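Local coordinates for protein putative enoyl-CoA hydratase (Streptomyces coelicolor A3, PDB 3G64) that probably hydrates the double bond of enoyl-CoA thioesters or acts on related acyl-CoA substrates, as a putative enoyl-CoA hydratase of the crotonase family, at residues I23-V27 with A213-A217; A162-L166 with R177-L181; L230-E234 with L245-T249; G256-F262 with K273-R277. All blocks are in the same frame, centred on the assembly; numbering follows the deposited sequence.

Contact 1 (I23-V27 with A213-A217)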
loop_
_atom_site.group_PDB
_atom_site.type_symbol
_atom_site.label_atom_id
_atom_site.label_comp_id
_atom_site.label_asym_id
_atom_site.label_seq_id
_atom_site.Cartn_x
_atom_site.Cartn_y
_atom_site.Cartn_z
ATOM N N ILE A 23 -22.489 -0.871 -26.946
ATOM C CA ILE A 23 -22.928 0.123 -25.966
ATOM C C ILE A 23 -24.452 0.105 -25.830
ATOM O O ILE A 23 -25.173 0.261 -26.813
ATOM C CB ILE A 23 -22.479 1.550 -26.346
ATOM C CG1 ILE A 23 -20.961 1.603 -26.549
ATOM C CG2 ILE A 23 -22.850 2.554 -25.259
ATOM C CD1 ILE A 23 -20.445 3.025 -26.711
ATOM N N THR A 24 -24.929 -0.100 -24.607
ATOM C CA THR A 24 -26.354 -0.068 -24.321
ATOM C C THR A 24 -26.634 0.778 -23.090
ATOM O O THR A 24 -26.200 0.436 -21.985
ATOM C CB THR A 24 -26.914 -1.480 -24.050
ATOM O OG1 THR A 24 -26.766 -2.277 -25.224
ATOM C CG2 THR A 24 -28.386 -1.406 -23.668
ATOM N N ASP A 25 -27.366 1.872 -23.288
ATOM C CA ASP A 25 -27.826 2.703 -22.171
ATOM C C ASP A 25 -26.642 3.130 -21.302
ATOM O O ASP A 25 -26.678 3.003 -20.078
ATOM C CB ASP A 25 -28.843 1.929 -21.329
ATOM C CG ASP A 25 -29.729 2.841 -20.469
ATOM O OD1 ASP A 25 -29.631 4.087 -20.587
ATOM O OD2 ASP A 25 -30.531 2.295 -19.673
ATOM N N GLY A 26 -25.582 3.597 -21.950
ATOM C CA GLY A 26 -24.431 4.136 -21.237
ATOM C C GLY A 26 -23.438 3.121 -20.682
ATOM O O GLY A 26 -22.482 3.510 -20.009
ATOM N N VAL A 27 -23.662 1.830 -20.937
ATOM C CA VAL A 27 -22.697 0.810 -20.553
ATOM C C VAL A 27 -22.014 0.252 -21.797
ATOM O O VAL A 27 -22.680 -0.260 -22.689
ATOM C CB VAL A 27 -23.351 -0.351 -19.797
ATOM C CG1 VAL A 27 -22.337 -1.443 -19.531
ATOM C CG2 VAL A 27 -23.923 0.132 -18.497
ATOM N N ALA A 213 -22.110 -3.065 -13.568
ATOM C CA ALA A 213 -21.977 -1.939 -14.507
ATOM C C ALA A 213 -23.226 -1.076 -14.502
ATOM O O ALA A 213 -23.165 0.148 -14.491
ATOM C CB ALA A 213 -21.709 -2.443 -15.915
ATOM N N ARG A 214 -24.374 -1.751 -14.543
ATOM C CA ARG A 214 -25.662 -1.083 -14.551
ATOM C C ARG A 214 -25.916 -0.344 -13.221
ATOM O O ARG A 214 -26.448 0.755 -13.209
ATOM C CB ARG A 214 -26.779 -2.121 -14.826
ATOM C CG ARG A 214 -28.176 -1.515 -14.904
ATOM C CD ARG A 214 -28.219 -0.323 -15.855
ATOM N NE ARG A 214 -27.954 -0.756 -17.218
ATOM C CZ ARG A 214 -27.619 0.053 -18.217
ATOM N NH1 ARG A 214 -27.498 1.359 -18.013
ATOM N NH2 ARG A 214 -27.392 -0.456 -19.425
ATOM N N ARG A 215 -25.546 -0.964 -12.105
ATOM C CA ARG A 215 -25.620 -0.304 -10.811
ATOM C C ARG A 215 -24.842 1.013 -10.822
ATOM O O ARG A 215 -25.353 2.049 -10.383
ATOM C CB ARG A 215 -25.099 -1.218 -9.698
ATOM C CG ARG A 215 -25.075 -0.520 -8.344
ATOM C CD ARG A 215 -24.634 -1.404 -7.195
ATOM N NE ARG A 215 -24.689 -0.634 -5.959
ATOM C CZ ARG A 215 -24.164 -1.000 -4.792
ATOM N NH1 ARG A 215 -23.516 -2.142 -4.665
ATOM N NH2 ARG A 215 -24.284 -0.199 -3.741
ATOM N N LEU A 216 -23.610 0.973 -11.332
ATOM C CA LEU A 216 -22.774 2.173 -11.422
ATOM C C LEU A 216 -23.368 3.177 -12.406
ATOM O O LEU A 216 -23.404 4.367 -12.118
ATOM C CB LEU A 216 -21.333 1.810 -11.833
ATOM C CG LEU A 216 -20.520 1.120 -10.736
ATOM C CD1 LEU A 216 -19.365 0.316 -11.335
ATOM C CD2 LEU A 216 -19.997 2.144 -9.747
ATOM N N ALA A 217 -23.860 2.689 -13.549
ATOM C CA ALA A 217 -24.403 3.582 -14.580
ATOM C C ALA A 217 -25.732 4.234 -14.160
ATOM O O ALA A 217 -26.137 5.246 -14.721
ATOM C CB ALA A 217 -24.581 2.843 -15.899
#

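Contact 2 (A162-L166 with R177-L181)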
loop_
_atom_site.group_PDB
_atom_site.type_symbol
_atom_site.label_atom_id
_atom_site.label_comp_id
_atom_site.label_asym_id
_atom_site.label_seq_id
_atom_site.Cartn_x
_atom_site.Cartn_y
_atom_site.Cartn_z
ATOM N N ALA A 162 2.583 -3.206 -14.182
ATOM C CA ALA A 162 2.286 -4.220 -13.169
ATOM C C ALA A 162 3.078 -4.010 -11.878
ATOM O O ALA A 162 2.576 -4.251 -10.809
ATOM C CB ALA A 162 2.565 -5.626 -13.724
ATOM N N ALA A 163 4.323 -3.571 -11.980
ATOM C CA ALA A 163 5.126 -3.411 -10.779
ATOM C C ALA A 163 4.762 -2.124 -10.028
ATOM O O ALA A 163 5.117 -1.960 -8.847
ATOM C CB ALA A 163 6.624 -3.429 -11.106
ATOM N N TYR A 164 4.059 -1.222 -10.702
ATOM C CA TYR A 164 3.481 -0.061 -10.012
ATOM C C TYR A 164 2.153 -0.463 -9.354
ATOM O O TYR A 164 1.924 -0.225 -8.146
ATOM C CB TYR A 164 3.249 1.074 -11.016
ATOM C CG TYR A 164 2.465 2.254 -10.478
ATOM C CD1 TYR A 164 3.115 3.329 -9.839
ATOM C CD2 TYR A 164 1.074 2.306 -10.613
ATOM C CE1 TYR A 164 2.385 4.423 -9.340
ATOM C CE2 TYR A 164 0.327 3.391 -10.113
ATOM C CZ TYR A 164 0.981 4.444 -9.488
ATOM O OH TYR A 164 0.218 5.511 -9.009
ATOM N N LEU A 165 1.262 -1.076 -10.130
ATOM C CA LEU A 165 -0.064 -1.369 -9.581
ATOM C C LEU A 165 -0.050 -2.491 -8.546
ATOM O O LEU A 165 -0.704 -2.392 -7.515
ATOM C CB LEU A 165 -1.018 -1.743 -10.694
ATOM C CG LEU A 165 -1.407 -0.600 -11.630
ATOM C CD1 LEU A 165 -2.131 -1.180 -12.865
ATOM C CD2 LEU A 165 -2.281 0.446 -10.906
ATOM N N LEU A 166 0.690 -3.565 -8.804
ATOM C CA LEU A 166 0.476 -4.754 -7.969
ATOM C C LEU A 166 0.774 -4.488 -6.491
ATOM O O LEU A 166 -0.034 -4.830 -5.638
ATOM C CB LEU A 166 1.202 -5.995 -8.508
ATOM C CG LEU A 166 0.792 -7.342 -7.866
ATOM C CD1 LEU A 166 -0.718 -7.696 -7.993
ATOM C CD2 LEU A 166 1.663 -8.451 -8.456
ATOM N N ARG A 177 6.487 -11.735 -4.835
ATOM C CA ARG A 177 6.368 -13.176 -5.059
ATOM C C ARG A 177 5.645 -13.416 -6.382
ATOM O O ARG A 177 6.073 -14.217 -7.199
ATOM C CB ARG A 177 5.582 -13.799 -3.878
ATOM C CG ARG A 177 5.247 -15.271 -3.972
ATOM C CD ARG A 177 4.659 -15.742 -2.625
ATOM N NE ARG A 177 3.460 -14.998 -2.192
ATOM C CZ ARG A 177 2.228 -15.294 -2.608
ATOM N NH1 ARG A 177 2.051 -16.300 -3.457
ATOM N NH2 ARG A 177 1.165 -14.609 -2.174
ATOM N N LEU A 178 4.542 -12.708 -6.595
ATOM C CA LEU A 178 3.721 -12.959 -7.771
ATOM C C LEU A 178 4.490 -12.620 -9.055
ATOM O O LEU A 178 4.472 -13.368 -10.033
ATOM C CB LEU A 178 2.458 -12.098 -7.691
ATOM C CG LEU A 178 1.208 -12.803 -7.149
ATOM C CD1 LEU A 178 1.516 -13.419 -5.809
ATOM C CD2 LEU A 178 0.060 -11.765 -7.047
ATOM N N LEU A 179 5.142 -11.463 -9.046
ATOM C CA LEU A 179 5.821 -10.973 -10.245
ATOM C C LEU A 179 7.136 -11.673 -10.489
ATOM O O LEU A 179 7.533 -11.881 -11.621
ATOM C CB LEU A 179 6.074 -9.466 -10.152
ATOM C CG LEU A 179 4.806 -8.605 -10.231
ATOM C CD1 LEU A 179 5.170 -7.130 -10.052
ATOM C CD2 LEU A 179 4.134 -8.837 -11.559
HETATM N N MSE A 180 7.855 -12.041 -9.449
HETATM C CA MSE A 180 9.115 -12.672 -9.788
HETATM C C MSE A 180 9.022 -14.151 -10.181
HETATM O O MSE A 180 9.744 -14.605 -11.065
HETATM C CB MSE A 180 10.128 -12.504 -8.695
HETATM C CG MSE A 180 11.411 -12.125 -9.384
HETATM SE SE MSE A 180 12.860 -12.095 -8.201
HETATM C CE MSE A 180 12.239 -10.604 -7.160
ATOM N N LEU A 181 8.157 -14.899 -9.519
ATOM C CA LEU A 181 8.077 -16.340 -9.807
ATOM C C LEU A 181 7.045 -16.665 -10.881
ATOM O O LEU A 181 7.131 -17.704 -11.524
ATOM C CB LEU A 181 7.732 -17.117 -8.527
ATOM C CG LEU A 181 8.774 -17.030 -7.388
ATOM C CD1 LEU A 181 8.285 -17.709 -6.076
ATOM C CD2 LEU A 181 10.063 -17.642 -7.862
#

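Contact 3 (L230-E234 with L245-T249)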
loop_
_atom_site.group_PDB
_atom_site.type_symbol
_atom_site.label_atom_id
_atom_site.label_comp_id
_atom_site.label_asym_id
_atom_site.label_seq_id
_atom_site.Cartn_x
_atom_site.Cartn_y
_atom_site.Cartn_z
ATOM N N LEU A 230 -9.649 10.818 -8.296
ATOM C CA LEU A 230 -8.908 11.186 -7.076
ATOM C C LEU A 230 -8.109 10.020 -6.484
ATOM O O LEU A 230 -7.012 10.214 -5.980
ATOM C CB LEU A 230 -9.825 11.841 -6.022
ATOM C CG LEU A 230 -9.863 13.382 -6.155
ATOM C CD1 LEU A 230 -10.203 13.840 -7.580
ATOM C CD2 LEU A 230 -10.835 13.981 -5.179
ATOM N N LEU A 231 -8.665 8.814 -6.537
ATOM C CA LEU A 231 -7.908 7.629 -6.133
ATOM C C LEU A 231 -6.615 7.525 -6.949
ATOM O O LEU A 231 -5.508 7.352 -6.422
ATOM C CB LEU A 231 -8.750 6.358 -6.365
ATOM C CG LEU A 231 -9.757 6.067 -5.253
ATOM C CD1 LEU A 231 -10.851 5.079 -5.729
ATOM C CD2 LEU A 231 -9.037 5.582 -3.995
ATOM N N THR A 232 -6.774 7.639 -8.251
ATOM C CA THR A 232 -5.656 7.490 -9.161
ATOM C C THR A 232 -4.599 8.564 -8.958
ATOM O O THR A 232 -3.405 8.264 -8.834
ATOM C CB THR A 232 -6.167 7.506 -10.611
ATOM O OG1 THR A 232 -6.885 6.287 -10.851
ATOM C CG2 THR A 232 -5.034 7.602 -11.582
ATOM N N ALA A 233 -5.023 9.822 -8.941
ATOM C CA ALA A 233 -4.058 10.919 -8.768
ATOM C C ALA A 233 -3.370 10.852 -7.418
ATOM O O ALA A 233 -2.177 11.107 -7.328
ATOM C CB ALA A 233 -4.757 12.305 -8.940
ATOM N N GLU A 234 -4.125 10.549 -6.359
ATOM C CA GLU A 234 -3.603 10.708 -4.996
ATOM C C GLU A 234 -2.696 9.555 -4.582
ATOM O O GLU A 234 -1.997 9.664 -3.570
ATOM C CB GLU A 234 -4.748 10.922 -3.961
ATOM C CG GLU A 234 -5.450 12.263 -4.216
ATOM C CD GLU A 234 -6.608 12.562 -3.271
ATOM O OE1 GLU A 234 -6.810 11.800 -2.289
ATOM O OE2 GLU A 234 -7.303 13.585 -3.514
ATOM N N LEU A 245 -6.802 18.854 -3.533
ATOM C CA LEU A 245 -7.567 18.293 -4.657
ATOM C C LEU A 245 -8.987 17.893 -4.206
ATOM O O LEU A 245 -9.967 18.124 -4.905
ATOM C CB LEU A 245 -6.845 17.068 -5.260
ATOM C CG LEU A 245 -7.492 16.309 -6.435
ATOM C CD1 LEU A 245 -7.813 17.246 -7.585
ATOM C CD2 LEU A 245 -6.597 15.127 -6.946
ATOM N N ASP A 246 -9.063 17.249 -3.054
ATOM C CA ASP A 246 -10.358 16.921 -2.440
ATOM C C ASP A 246 -11.222 18.163 -2.262
ATOM O O ASP A 246 -12.387 18.175 -2.650
ATOM C CB ASP A 246 -10.152 16.324 -1.066
ATOM C CG ASP A 246 -9.546 14.965 -1.113
ATOM O OD1 ASP A 246 -9.409 14.402 -2.229
ATOM O OD2 ASP A 246 -9.203 14.455 -0.025
ATOM N N ALA A 247 -10.640 19.194 -1.646
ATOM C CA ALA A 247 -11.336 20.451 -1.385
ATOM C C ALA A 247 -11.891 21.060 -2.667
ATOM O O ALA A 247 -13.070 21.376 -2.739
ATOM C CB ALA A 247 -10.402 21.452 -0.671
ATOM N N SER A 248 -11.035 21.232 -3.672
ATOM C CA SER A 248 -11.493 21.749 -4.962
ATOM C C SER A 248 -12.602 20.895 -5.575
ATOM O O SER A 248 -13.599 21.415 -6.051
ATOM C CB SER A 248 -10.321 21.840 -5.955
ATOM O OG SER A 248 -9.514 22.961 -5.641
ATOM N N THR A 249 -12.402 19.582 -5.589
ATOM C CA THR A 249 -13.324 18.680 -6.260
ATOM C C THR A 249 -14.690 18.624 -5.536
ATOM O O THR A 249 -15.742 18.665 -6.183
ATOM C CB THR A 249 -12.712 17.250 -6.341
ATOM O OG1 THR A 249 -11.490 17.274 -7.120
ATOM C CG2 THR A 249 -13.668 16.291 -6.952
HETATM O O HOH W 1 -8.684 11.903 -0.582
#

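Contact 4 (G256-F262 with K273-R277)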
loop_
_atom_site.group_PDB
_atom_site.type_symbol
_atom_site.label_atom_id
_atom_site.label_comp_id
_atom_site.label_asym_id
_atom_site.label_seq_id
_atom_site.Cartn_x
_atom_site.Cartn_y
_atom_site.Cartn_z
ATOM N N GLY A 256 -23.135 20.949 -8.185
ATOM C CA GLY A 256 -23.756 20.067 -9.163
ATOM C C GLY A 256 -25.219 19.759 -8.855
ATOM O O GLY A 256 -25.652 19.833 -7.707
ATOM N N GLU A 257 -25.980 19.424 -9.890
ATOM C CA GLU A 257 -27.367 18.995 -9.725
ATOM C C GLU A 257 -27.534 17.796 -8.816
ATOM O O GLU A 257 -28.544 17.678 -8.117
ATOM C CB GLU A 257 -27.972 18.624 -11.069
ATOM C CG GLU A 257 -28.277 19.797 -11.965
ATOM C CD GLU A 257 -28.945 19.358 -13.260
ATOM O OE1 GLU A 257 -29.787 18.413 -13.229
ATOM O OE2 GLU A 257 -28.621 19.960 -14.309
ATOM N N ASP A 258 -26.568 16.882 -8.839
ATOM C CA ASP A 258 -26.757 15.597 -8.156
ATOM C C ASP A 258 -26.722 15.746 -6.639
ATOM O O ASP A 258 -27.502 15.118 -5.921
ATOM C CB ASP A 258 -25.754 14.539 -8.643
ATOM C CG ASP A 258 -26.158 13.957 -9.981
ATOM O OD1 ASP A 258 -27.300 14.219 -10.443
ATOM O OD2 ASP A 258 -25.357 13.236 -10.595
ATOM N N TYR A 259 -25.836 16.602 -6.150
ATOM C CA TYR A 259 -25.784 16.877 -4.728
ATOM C C TYR A 259 -27.088 17.535 -4.275
ATOM O O TYR A 259 -27.614 17.182 -3.232
ATOM C CB TYR A 259 -24.641 17.829 -4.459
ATOM C CG TYR A 259 -24.387 18.206 -3.016
ATOM C CD1 TYR A 259 -24.082 17.236 -2.057
ATOM C CD2 TYR A 259 -24.373 19.548 -2.630
ATOM C CE1 TYR A 259 -23.782 17.601 -0.756
ATOM C CE2 TYR A 259 -24.062 19.927 -1.339
ATOM C CZ TYR A 259 -23.771 18.958 -0.409
ATOM O OH TYR A 259 -23.466 19.342 0.867
ATOM N N ALA A 260 -27.594 18.493 -5.055
ATOM C CA ALA A 260 -28.861 19.156 -4.705
ATOM C C ALA A 260 -30.002 18.130 -4.737
ATOM O O ALA A 260 -30.873 18.107 -3.853
ATOM C CB ALA A 260 -29.150 20.330 -5.638
ATOM N N GLU A 261 -29.973 17.259 -5.736
ATOM C CA GLU A 261 -31.016 16.259 -5.867
ATOM C C GLU A 261 -30.973 15.291 -4.692
ATOM O O GLU A 261 -32.026 14.839 -4.218
ATOM C CB GLU A 261 -30.959 15.544 -7.214
ATOM C CG GLU A 261 -31.741 14.211 -7.282
ATOM C CD GLU A 261 -33.292 14.353 -7.269
ATOM O OE1 GLU A 261 -33.829 15.465 -7.111
ATOM O OE2 GLU A 261 -33.966 13.319 -7.447
ATOM N N PHE A 262 -29.782 14.988 -4.179
ATOM C CA PHE A 262 -29.749 14.087 -3.031
ATOM C C PHE A 262 -30.582 14.672 -1.886
ATOM O O PHE A 262 -31.343 13.970 -1.234
ATOM C CB PHE A 262 -28.349 13.834 -2.472
ATOM C CG PHE A 262 -28.391 13.344 -1.046
ATOM C CD1 PHE A 262 -28.790 12.040 -0.763
ATOM C CD2 PHE A 262 -28.136 14.212 0.009
ATOM C CE1 PHE A 262 -28.862 11.590 0.538
ATOM C CE2 PHE A 262 -28.215 13.775 1.316
ATOM C CZ PHE A 262 -28.580 12.474 1.585
ATOM N N LYS A 273 -33.141 11.001 -8.441
ATOM C CA LYS A 273 -32.943 10.727 -9.856
ATOM C C LYS A 273 -31.647 11.431 -10.296
ATOM O O LYS A 273 -31.613 12.651 -10.480
ATOM C CB LYS A 273 -34.134 11.209 -10.683
ATOM C CG LYS A 273 -35.398 10.355 -10.495
ATOM C CD LYS A 273 -36.606 10.930 -11.239
ATOM C CE LYS A 273 -37.852 10.065 -11.034
ATOM N NZ LYS A 273 -38.883 10.276 -12.093
ATOM N N TRP A 274 -30.575 10.657 -10.432
ATOM C CA TRP A 274 -29.262 11.227 -10.769
ATOM C C TRP A 274 -29.181 11.654 -12.227
ATOM O O TRP A 274 -29.789 11.028 -13.091
ATOM C CB TRP A 274 -28.168 10.206 -10.494
ATOM C CG TRP A 274 -28.206 9.592 -9.124
ATOM C CD1 TRP A 274 -28.464 8.283 -8.826
ATOM C CD2 TRP A 274 -27.990 10.255 -7.865
ATOM N NE1 TRP A 274 -28.394 8.086 -7.469
ATOM C CE2 TRP A 274 -28.100 9.277 -6.858
ATOM C CE3 TRP A 274 -27.689 11.566 -7.497
ATOM C CZ2 TRP A 274 -27.929 9.575 -5.507
ATOM C CZ3 TRP A 274 -27.504 11.857 -6.160
ATOM C CH2 TRP A 274 -27.620 10.869 -5.184
ATOM N N GLN A 275 -28.405 12.701 -12.499
ATOM C CA GLN A 275 -28.161 13.156 -13.872
ATOM C C GLN A 275 -26.666 13.166 -14.265
ATOM O O GLN A 275 -26.340 13.385 -15.433
ATOM C CB GLN A 275 -28.712 14.573 -14.074
ATOM C CG GLN A 275 -30.204 14.745 -13.805
ATOM C CD GLN A 275 -31.055 14.108 -14.883
ATOM O OE1 GLN A 275 -30.576 13.845 -15.987
ATOM N NE2 GLN A 275 -32.324 13.849 -14.568
ATOM N N GLY A 276 -25.767 12.987 -13.298
ATOM C CA GLY A 276 -24.329 13.008 -13.584
ATOM C C GLY A 276 -23.782 14.391 -13.906
ATOM O O GLY A 276 -22.912 14.525 -14.759
ATOM N N ARG A 277 -24.309 15.416 -13.226
ATOM C CA ARG A 277 -23.881 16.800 -13.392
ATOM C C ARG A 277 -24.395 17.644 -12.215
ATOM O O ARG A 277 -24.718 17.079 -11.161
ATOM C CB ARG A 277 -24.383 17.372 -14.718
ATOM C CG ARG A 277 -25.894 17.277 -14.910
ATOM C CD ARG A 277 -26.370 18.013 -16.158
ATOM N NE ARG A 277 -27.813 17.873 -16.321
ATOM C CZ ARG A 277 -28.398 17.046 -17.183
ATOM N NH1 ARG A 277 -29.723 16.981 -17.245
ATOM N NH2 ARG A 277 -27.661 16.290 -17.991
HETATM O O HOH W 2 -29.863 15.061 -10.411
#

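Contact 1 (I23-V27 with A213-A217)
Arg214 NH1 donates a nearly straight hydrogen bond to Asp25 O (2.8 Å), and Arg214 NH2 donates a second to Thr24 O (3.0 Å). Both acceptors belong to a type I' turn, Thr24 to Val27, which closes the β-hairpin of strands 19-24 and 27-32 at the edge of the crotonase-fold sheet; Asp25 and Gly26 both have the positive phi such a turn needs. Thr24 O serves twice, since it also accepts the bond from Val27 N (3.1 Å) that pairs the hairpin. Asp25 OD2 lies over one face of the guanidinium, 3.6 Å from Arg214 NH1, a salt bridge of charges alone. Across the opposite face lies Val27. Ala217 O, at the end of helix 205-217, is hydrogen-bonded to Arg63, just before strand 64-69. Beneath the arginine, Val27 rests on two small side chains one helical turn apart: its CG1 is 3.8 Å from Ala213 CB, and its CG2 3.8 Å from Ala217 CB.

Contact 2 (A162-L166 with R177-L181)
Leu179 reaches across to the first turn of helix 162-170 and lies over Ala162 and Ala163. Its CD1 comes within 3.8 Å of Ala163 CA and 4.1 Å of Ala163 CB, while its CD2 is 4.2 Å from Ala162 CB. The two alanines leave room for the leucine to approach the helix backbone, and Leu179 CD1 is 3.9 Å from Ala162 O. One turn further on, Leu166 points back at the partner helix: its CD2 packs 3.6 Å from Leu179 CG and 3.8 Å from Leu178 CB, so that it meets two consecutive leucines. No hydrogen bond crosses the interface, and all five touching residues are buried. The short segments run nearly antiparallel, at 156°, with their axes 10.9 Å apart at closest approach; leucine side chains fill the gap. This is an α-helical hairpin of the crotonase fold: helices 162-170 and 172-181 follow each other directly, with a tight reversal between them. Phe148 touches Leu166, Leu178 and Leu179 within the same chain, and Val130 and Leu133 of helix 127-134 pack on Ala162 and Leu166. Another copy of the protein covers a further side, where Glu234 of the third subunit packs on Ala163 and Leu231 of the third subunit on Leu179.

Contact 3 (L230-E234 with L245-T249)
Leu230 and Leu245, the two residues with the most surface buried here, meet through their branch points, CG to CG at 3.8 Å. They join helices 221-234 and 239-253, consecutive members of the C-terminal helical region of the crotonase fold; the short segments run nearly antiparallel at 154°, with axes 11.8 Å apart. Leu230 spans about one turn of the facing helix: its CD2 lies 3.3 Å from Asp246 OD1, and its CD1 3.7 Å from Thr249 OG1, a hydroxyl already turned back to donate to Leu245 O (2.8 Å). From the other side Leu245 spreads over the partner helix, its CD2 being 3.9 Å from Ala233 CB and 3.8 Å from Glu234 OE2. Asp246, next in burial, faces Glu234 in an acidic pair. Glu234 OE2 and Asp246 OD1 are 2.6 Å apart, close enough that one acid group probably carries a proton. The pair also borders a subunit interface: Asp246 OD2 accepts a hydrogen bond from the backbone N of Gly161 of the second subunit, and Tyr164 of the second subunit packs on Glu234. Both carboxylates are further linked by water 1, which donates to Glu234 OE1 at 2.5 Å and to Asp246 OD2 at 2.7 Å.

Contact 4 (G256-F262 with K273-R277)
Gly256 takes the N-cap position of helix 257-267, its CA 5.3 Å from that of Arg277; a β-carbon here would crowd Arg277 O. Glu257, in the first turn, holds the Arg277 side chain by a salt bridge in which NE donates to OE2 (3.0 Å). Asp258 is the hub. Its N donates to Arg277 O (3.0 Å), while its carboxylate receives two successive backbone amides, Gln275 N at OD1 (2.8 Å) and Gly276 N at OD2 (2.7 Å). Water 2 adds a bridge, donating to Asp258 OD1 (2.7 Å) and Lys273 O (3.0 Å). The edge of the Trp274 ring approaches the same residue, with CZ3 3.3 Å from Asp258 O. One turn on, Glu261 OE2 accepts from Lys273 N (2.7 Å) and also pairs with Arg270. Phe262 CB touches Trp274 CH2 at 4.1 Å; Arg152 of the second subunit packs on both aromatic residues. The chain has thus doubled back: its irregular C-terminal tail is folded against the first two turns of the last helix, at the surface of the crotonase fold and beside a subunit interface.

Contact 1 spans most of the chain, joining the early hairpin at the edge of the six-stranded sheet to helix 205-217; contact 2 falls between its two segments in sequence. Contacts 3 and 4 follow in order, in the C-terminal helices. Contacts 1 and 4 lie on the same side of the chain's centre, about 17 Å apart between centres, whereas contact 2 lies opposite, its centre about 40 Å from that of contact 4. Contacts 2 and 3 approach to about 5 Å between nearest atoms without touching. All four contacts lie beside other subunits of the three-chain assembly, and contacts 2 and 3 meet directly across an interface, where Glu234 packs on Ala163 and Tyr164 of a neighbouring copy.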